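Local coordinates for protein hypothetical aldose 1-epimerase (Klebsiella pneumoniae subsp. pneumoniae MGH 78578, PDB 3TY1) that probably binds a carbohydrate through a galactose-mutarotase-like beta supersandwich, its proposed aldose 1-epimerase activity being putative, at residues A[112-117]-A[208-213]; A[299-304]-A[314-319]. All blocks are in the same frame, centred on the assembly; numbering follows the deposited sequence.

Contact 1: residues A[112-117]-A[208-213]; sequences EMMVRC and IIYHSN. With SO4 (sulfate ion), chain L.
Two antiparallel strands of the beta supersandwich, 114-117 and 208-213, pair in the buried centre of the chain; on the other side of the first, Met113 and Met114 both face Leu71 of strand 70-76, a classic beta bulge. Backbone bonds form two reciprocal pairs: Val115 with His211, and Cys117 with Ile209, where Cys117 N to Ile209 O (3.0 Å) is the straightest at 169°. Just before strand 114-117, Asn213 N donates to Met113 O at 2.8 Å, and the Asn213 side chain adds a second grip, ND2 to Glu112 O at 2.8 Å, from above that carbonyl's plane.

On the face of Met114, Arg116, Tyr210 and Ser212, selenomethionine Met114 lies alongside Tyr210, its SE 3.7 Å from Tyr210 CD2 in an oblique Met-aromatic contact, while its CE sits over the rim of one face of the Arg116 guanidinium. Arg116 crosses the same ring obliquely, and its NE forms a salt bridge with Asp194 OD2, which is also hydrogen-bonded to Tyr210 OH.

On the other face Cys117 SG packs on His211 CB at 3.6 Å. In the imidazole plane, ND1 donates to a lone pair of Asn213 OD1, fixing the ring's rotation. With both nitrogens donating, the ring is probably protonated. A sulfate, probably from the crystallisation liquor, may mark a pocket; it is bound by His136 NE2 and by His211 NE2, which donates to its O3 at 2.8 Å.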
loop_
_atom_site.group_PDB
_atom_site.type_symbol
_atom_site.label_atom_id
_atom_site.label_comp_id
_atom_site.label_asym_id
_atom_site.label_seq_id
_atom_site.Cartn_x
_atom_site.Cartn_y
_atom_site.Cartn_z
ATOM N N GLU A 112 -2.965 -6.425 -18.958
ATOM C CA GLU A 112 -3.733 -5.552 -19.817
ATOM C C GLU A 112 -3.326 -5.610 -21.293
ATOM O O GLU A 112 -2.213 -5.960 -21.642
ATOM C CB GLU A 112 -3.597 -4.107 -19.304
ATOM C CG GLU A 112 -4.015 -3.884 -17.868
ATOM C CD GLU A 112 -2.871 -3.891 -16.837
ATOM O OE1 GLU A 112 -1.878 -4.632 -16.999
ATOM O OE2 GLU A 112 -2.977 -3.144 -15.855
HETATM N N MSE A 113 -4.284 -5.237 -22.124
HETATM C CA MSE A 113 -4.134 -5.059 -23.538
HETATM C C MSE A 113 -3.356 -3.762 -23.832
HETATM O O MSE A 113 -2.592 -3.723 -24.795
HETATM C CB MSE A 113 -5.511 -5.051 -24.202
HETATM C CG MSE A 113 -5.491 -4.887 -25.692
HETATM SE SE MSE A 113 -5.692 -3.032 -26.313
HETATM C CE MSE A 113 -4.259 -3.009 -27.405
HETATM N N MSE A 114 -3.561 -2.703 -23.046
HETATM C CA MSE A 114 -2.782 -1.447 -23.252
HETATM C C MSE A 114 -2.481 -0.776 -21.900
HETATM O O MSE A 114 -3.396 -0.383 -21.200
HETATM C CB MSE A 114 -3.504 -0.485 -24.235
HETATM C CG MSE A 114 -2.612 0.506 -25.008
HETATM SE SE MSE A 114 -1.804 1.813 -23.836
HETATM C CE MSE A 114 -3.424 2.775 -23.327
ATOM N N VAL A 115 -1.197 -0.701 -21.547
ATOM C CA VAL A 115 -0.723 -0.022 -20.355
ATOM C C VAL A 115 0.062 1.230 -20.729
ATOM O O VAL A 115 0.975 1.140 -21.533
ATOM C CB VAL A 115 0.258 -0.888 -19.538
ATOM C CG1 VAL A 115 0.667 -0.102 -18.255
ATOM C CG2 VAL A 115 -0.361 -2.205 -19.201
ATOM N N ARG A 116 -0.288 2.390 -20.164
ATOM C CA ARG A 116 0.539 3.587 -20.358
ATOM C C ARG A 116 1.715 3.429 -19.402
ATOM O O ARG A 116 1.525 3.460 -18.197
ATOM C CB ARG A 116 -0.263 4.847 -20.065
ATOM C CG ARG A 116 -1.328 5.118 -21.138
ATOM C CD ARG A 116 -2.292 6.266 -20.764
ATOM N NE ARG A 116 -3.344 6.482 -21.771
ATOM C CZ ARG A 116 -4.508 5.815 -21.811
ATOM N NH1 ARG A 116 -4.749 4.858 -20.958
ATOM N NH2 ARG A 116 -5.436 6.099 -22.742
ATOM N N CYS A 117 2.907 3.207 -19.951
ATOM C CA CYS A 117 4.125 3.007 -19.174
ATOM C C CYS A 117 4.835 4.362 -19.172
ATOM O O CYS A 117 5.570 4.688 -20.099
ATOM C CB CYS A 117 4.975 1.939 -19.823
ATOM S SG CYS A 117 4.161 0.329 -19.875
ATOM N N ILE A 208 7.134 8.023 -22.282
ATOM C CA ILE A 208 5.909 7.189 -22.399
ATOM C C ILE A 208 6.079 6.084 -23.421
ATOM O O ILE A 208 6.627 6.315 -24.471
ATOM C CB ILE A 208 4.654 8.056 -22.727
ATOM C CG1 ILE A 208 3.347 7.237 -22.848
ATOM C CG2 ILE A 208 4.888 8.922 -23.996
ATOM C CD1 ILE A 208 2.927 6.495 -21.553
ATOM N N ILE A 209 5.572 4.886 -23.099
ATOM C CA ILE A 209 5.472 3.791 -24.035
ATOM C C ILE A 209 3.999 3.353 -23.963
ATOM O O ILE A 209 3.483 3.108 -22.847
ATOM C CB ILE A 209 6.417 2.599 -23.644
ATOM C CG1 ILE A 209 7.881 3.022 -23.654
ATOM C CG2 ILE A 209 6.155 1.402 -24.554
ATOM C CD1 ILE A 209 8.873 1.938 -23.248
ATOM N N TYR A 210 3.322 3.291 -25.121
ATOM C CA TYR A 210 1.967 2.754 -25.243
ATOM C C TYR A 210 2.117 1.244 -25.467
ATOM O O TYR A 210 2.232 0.758 -26.603
ATOM C CB TYR A 210 1.223 3.470 -26.365
ATOM C CG TYR A 210 0.736 4.825 -25.904
ATOM C CD1 TYR A 210 1.565 5.922 -25.877
ATOM C CD2 TYR A 210 -0.561 4.976 -25.411
ATOM C CE1 TYR A 210 1.108 7.150 -25.386
ATOM C CE2 TYR A 210 -1.010 6.150 -24.990
ATOM C CZ TYR A 210 -0.183 7.252 -24.963
ATOM O OH TYR A 210 -0.674 8.428 -24.465
ATOM N N HIS A 211 2.145 0.510 -24.364
ATOM C CA HIS A 211 2.529 -0.884 -24.332
ATOM C C HIS A 211 1.305 -1.712 -24.712
ATOM O O HIS A 211 0.446 -2.001 -23.873
ATOM C CB HIS A 211 3.052 -1.173 -22.907
ATOM C CG HIS A 211 3.882 -2.400 -22.768
ATOM N ND1 HIS A 211 3.443 -3.645 -23.158
ATOM C CD2 HIS A 211 5.081 -2.595 -22.160
ATOM C CE1 HIS A 211 4.336 -4.554 -22.805
ATOM N NE2 HIS A 211 5.349 -3.943 -22.212
ATOM N N SER A 212 1.219 -2.071 -25.987
ATOM C CA SER A 212 -0.004 -2.661 -26.562
ATOM C C SER A 212 0.218 -4.142 -26.828
ATOM O O SER A 212 1.145 -4.510 -27.570
ATOM C CB SER A 212 -0.401 -1.863 -27.801
ATOM O OG SER A 212 -0.390 -0.437 -27.531
ATOM N N ASN A 213 -0.648 -4.997 -26.276
ATOM C CA ASN A 213 -0.365 -6.425 -26.125
ATOM C C ASN A 213 -1.409 -7.313 -26.763
ATOM O O ASN A 213 -2.598 -7.172 -26.479
ATOM C CB ASN A 213 -0.222 -6.714 -24.610
ATOM C CG ASN A 213 0.646 -5.661 -23.916
ATOM O OD1 ASN A 213 1.751 -5.417 -24.351
ATOM N ND2 ASN A 213 0.131 -5.017 -22.879
HETATM S S SO4 L . 7.966 -5.846 -20.384
HETATM O O1 SO4 L . 6.931 -6.844 -20.095
HETATM O O2 SO4 L . 8.623 -6.143 -21.676
HETATM O O3 SO4 L . 7.391 -4.499 -20.438
HETATM O O4 SO4 L . 8.950 -5.885 -19.300
#

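Contact 2: residues A[299-304]-A[314-319]; sequences TLWKNT and GIEPGT
The 297-304/311-318 beta hairpin holds this contact, an antiparallel ladder in which Thr299 and Trp301 of one strand share a face with Glu316 of the other. Glu316 is the pivot of that face. Its CG stands anti to the carbonyl carbon (chi1 -44°) and the chain beyond is extended, so the carboxylate rises off the sheet and lies over Gly314, its two oxygens reaching different neighbours: OE1 lies 3.8 Å from Thr299 CG2, whereas OE2 comes to 3.2 Å from Trp301 CB.

Trp301 rises from the sheet with CG anti to the backbone N, and its indole crosses the carboxylate obliquely, the two planes 62° apart. One face of the indole takes Asn303 CB near the rim, and NE1 is hydrogen-bonded to Glu258 OE1. Phe170 of a second subunit packs against the Trp301 side chain, which puts this face of the hairpin at the subunit interface; at about 4 Å from the bound sulfate, Trp301 also stands beside what may be a pocket. Its six-membered side leans toward Gly314, with Trp301 CE3 only 3.6 Å from Gly314 N; the glycine, having no side chain, lets the indole and carboxylate close in over it. On the opposite face Leu300 directs its CD1 to within 3.9 Å of Gly314 O.

Beneath these side chains, Trp301 and Gly314 are joined by two backbone bonds, each donor on a lone pair of its carbonyl; Trp301 N to Gly314 O is almost straight at 176°. In the other hydrogen-bonded pair, Glu316 N approaches nearly along the Thr299 C=O axis, while Thr299 N meets Glu316 O from well above its carbonyl plane. That same oxygen accepts a second bond, from a water 2.6 Å from Glu316 O and 2.6 Å from Thr299 OG1.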
loop_
_atom_site.group_PDB
_atom_site.type_symbol
_atom_site.label_atom_id
_atom_site.label_comp_id
_atom_site.label_asym_id
_atom_site.label_seq_id
_atom_site.Cartn_x
_atom_site.Cartn_y
_atom_site.Cartn_z
ATOM N N THR A 299 9.036 -0.347 -30.095
ATOM C CA THR A 299 9.577 -1.576 -29.507
ATOM C C THR A 299 8.665 -2.725 -29.871
ATOM O O THR A 299 7.423 -2.597 -29.800
ATOM C CB THR A 299 9.672 -1.454 -27.957
ATOM O OG1 THR A 299 10.566 -0.395 -27.619
ATOM C CG2 THR A 299 10.144 -2.779 -27.294
ATOM N N LEU A 300 9.279 -3.835 -30.262
ATOM C CA LEU A 300 8.584 -5.071 -30.590
ATOM C C LEU A 300 8.982 -6.065 -29.498
ATOM O O LEU A 300 10.155 -6.396 -29.357
ATOM C CB LEU A 300 9.055 -5.566 -31.964
ATOM C CG LEU A 300 8.520 -6.923 -32.452
ATOM C CD1 LEU A 300 6.973 -6.961 -32.535
ATOM C CD2 LEU A 300 9.154 -7.319 -33.787
ATOM N N TRP A 301 8.000 -6.529 -28.726
ATOM C CA TRP A 301 8.212 -7.460 -27.635
ATOM C C TRP A 301 7.627 -8.781 -28.121
ATOM O O TRP A 301 6.439 -8.851 -28.354
ATOM C CB TRP A 301 7.489 -6.930 -26.356
ATOM C CG TRP A 301 7.439 -7.852 -25.205
ATOM C CD1 TRP A 301 8.473 -8.579 -24.688
ATOM C CD2 TRP A 301 6.290 -8.150 -24.393
ATOM N NE1 TRP A 301 8.035 -9.315 -23.609
ATOM C CE2 TRP A 301 6.714 -9.046 -23.386
ATOM C CE3 TRP A 301 4.954 -7.709 -24.392
ATOM C CZ2 TRP A 301 5.827 -9.574 -22.425
ATOM C CZ3 TRP A 301 4.084 -8.188 -23.405
ATOM C CH2 TRP A 301 4.537 -9.120 -22.438
ATOM N N LYS A 302 8.479 -9.785 -28.344
ATOM C CA LYS A 302 8.042 -11.095 -28.830
ATOM C C LYS A 302 8.151 -12.046 -27.646
ATOM O O LYS A 302 9.212 -12.568 -27.358
ATOM C CB LYS A 302 8.896 -11.591 -29.988
ATOM C CG LYS A 302 8.964 -10.590 -31.138
ATOM C CD LYS A 302 9.770 -11.152 -32.340
ATOM C CE LYS A 302 8.938 -12.019 -33.254
ATOM N NZ LYS A 302 9.631 -12.235 -34.588
ATOM N N ASN A 303 7.037 -12.257 -26.971
ATOM C CA ASN A 303 7.003 -13.083 -25.756
ATOM C C ASN A 303 6.276 -14.372 -26.101
ATOM O O ASN A 303 5.187 -14.643 -25.576
ATOM C CB ASN A 303 6.352 -12.285 -24.610
ATOM C CG ASN A 303 6.683 -12.851 -23.224
ATOM O OD1 ASN A 303 7.550 -12.340 -22.547
ATOM N ND2 ASN A 303 6.015 -13.937 -22.827
ATOM N N THR A 304 6.897 -15.165 -26.982
ATOM C CA THR A 304 6.269 -16.382 -27.502
ATOM C C THR A 304 6.638 -17.606 -26.659
ATOM O O THR A 304 7.078 -18.634 -27.176
ATOM C CB THR A 304 6.565 -16.564 -28.989
ATOM O OG1 THR A 304 7.981 -16.471 -29.189
ATOM C CG2 THR A 304 5.836 -15.466 -29.774
ATOM N N GLY A 314 4.026 -7.498 -27.821
ATOM C CA GLY A 314 3.808 -6.067 -27.581
ATOM C C GLY A 314 4.221 -5.299 -28.787
ATOM O O GLY A 314 5.339 -5.535 -29.318
ATOM N N ILE A 315 3.355 -4.395 -29.250
ATOM C CA ILE A 315 3.710 -3.396 -30.302
ATOM C C ILE A 315 3.688 -2.109 -29.520
ATOM O O ILE A 315 2.624 -1.675 -29.091
ATOM C CB ILE A 315 2.694 -3.346 -31.428
ATOM C CG1 ILE A 315 2.604 -4.710 -32.122
ATOM C CG2 ILE A 315 3.097 -2.266 -32.440
ATOM C CD1 ILE A 315 1.556 -4.754 -33.271
ATOM N N GLU A 316 4.855 -1.538 -29.256
ATOM C CA GLU A 316 4.996 -0.505 -28.230
ATOM C C GLU A 316 5.583 0.796 -28.714
ATOM O O GLU A 316 6.809 1.042 -28.589
ATOM C CB GLU A 316 5.845 -1.079 -27.082
ATOM C CG GLU A 316 5.476 -2.506 -26.655
ATOM C CD GLU A 316 6.331 -3.043 -25.555
ATOM O OE1 GLU A 316 7.189 -2.301 -25.018
ATOM O OE2 GLU A 316 6.144 -4.242 -25.236
ATOM N N PRO A 317 4.738 1.640 -29.284
ATOM C CA PRO A 317 5.253 2.928 -29.723
ATOM C C PRO A 317 5.564 3.781 -28.509
ATOM O O PRO A 317 4.846 3.723 -27.509
ATOM C CB PRO A 317 4.127 3.512 -30.569
ATOM C CG PRO A 317 2.957 2.676 -30.327
ATOM C CD PRO A 317 3.364 1.400 -29.725
ATOM N N GLY A 318 6.656 4.518 -28.574
ATOM C CA GLY A 318 7.061 5.302 -27.450
ATOM C C GLY A 318 7.958 6.459 -27.766
ATOM O O GLY A 318 8.405 6.630 -28.924
ATOM N N THR A 319 8.190 7.275 -26.736
ATOM C CA THR A 319 9.244 8.290 -26.781
ATOM C C THR A 319 10.600 7.635 -26.459
ATOM O O THR A 319 11.663 8.149 -26.825
ATOM C CB THR A 319 8.995 9.470 -25.804
ATOM O OG1 THR A 319 8.943 8.973 -24.469
ATOM C CG2 THR A 319 7.709 10.222 -26.137
HETATM O O HOH W 1 9.158 1.843 -27.707
#

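Overall arrangement
From the N terminus, the chain first lays down 112-117 and returns 91 residues later as 208-213, having passed through strands of the large ten-stranded sheet; contact 1 closes this long loop. Only afterwards does contact 2 open, closing the short turn of a hairpin, so the two are in series and neither encloses nor crosses the other. They meet laterally because strand 204-214 lies between 114-119 and 311-318: probable hydrogen bonds join Ser212 O to Ile315 N and Tyr210 N to Pro317 O. On the face with the sulfate, Glu316 OE2 packs 3.0 Å from His211 CE1, and the Trp301 and His211 rings meet.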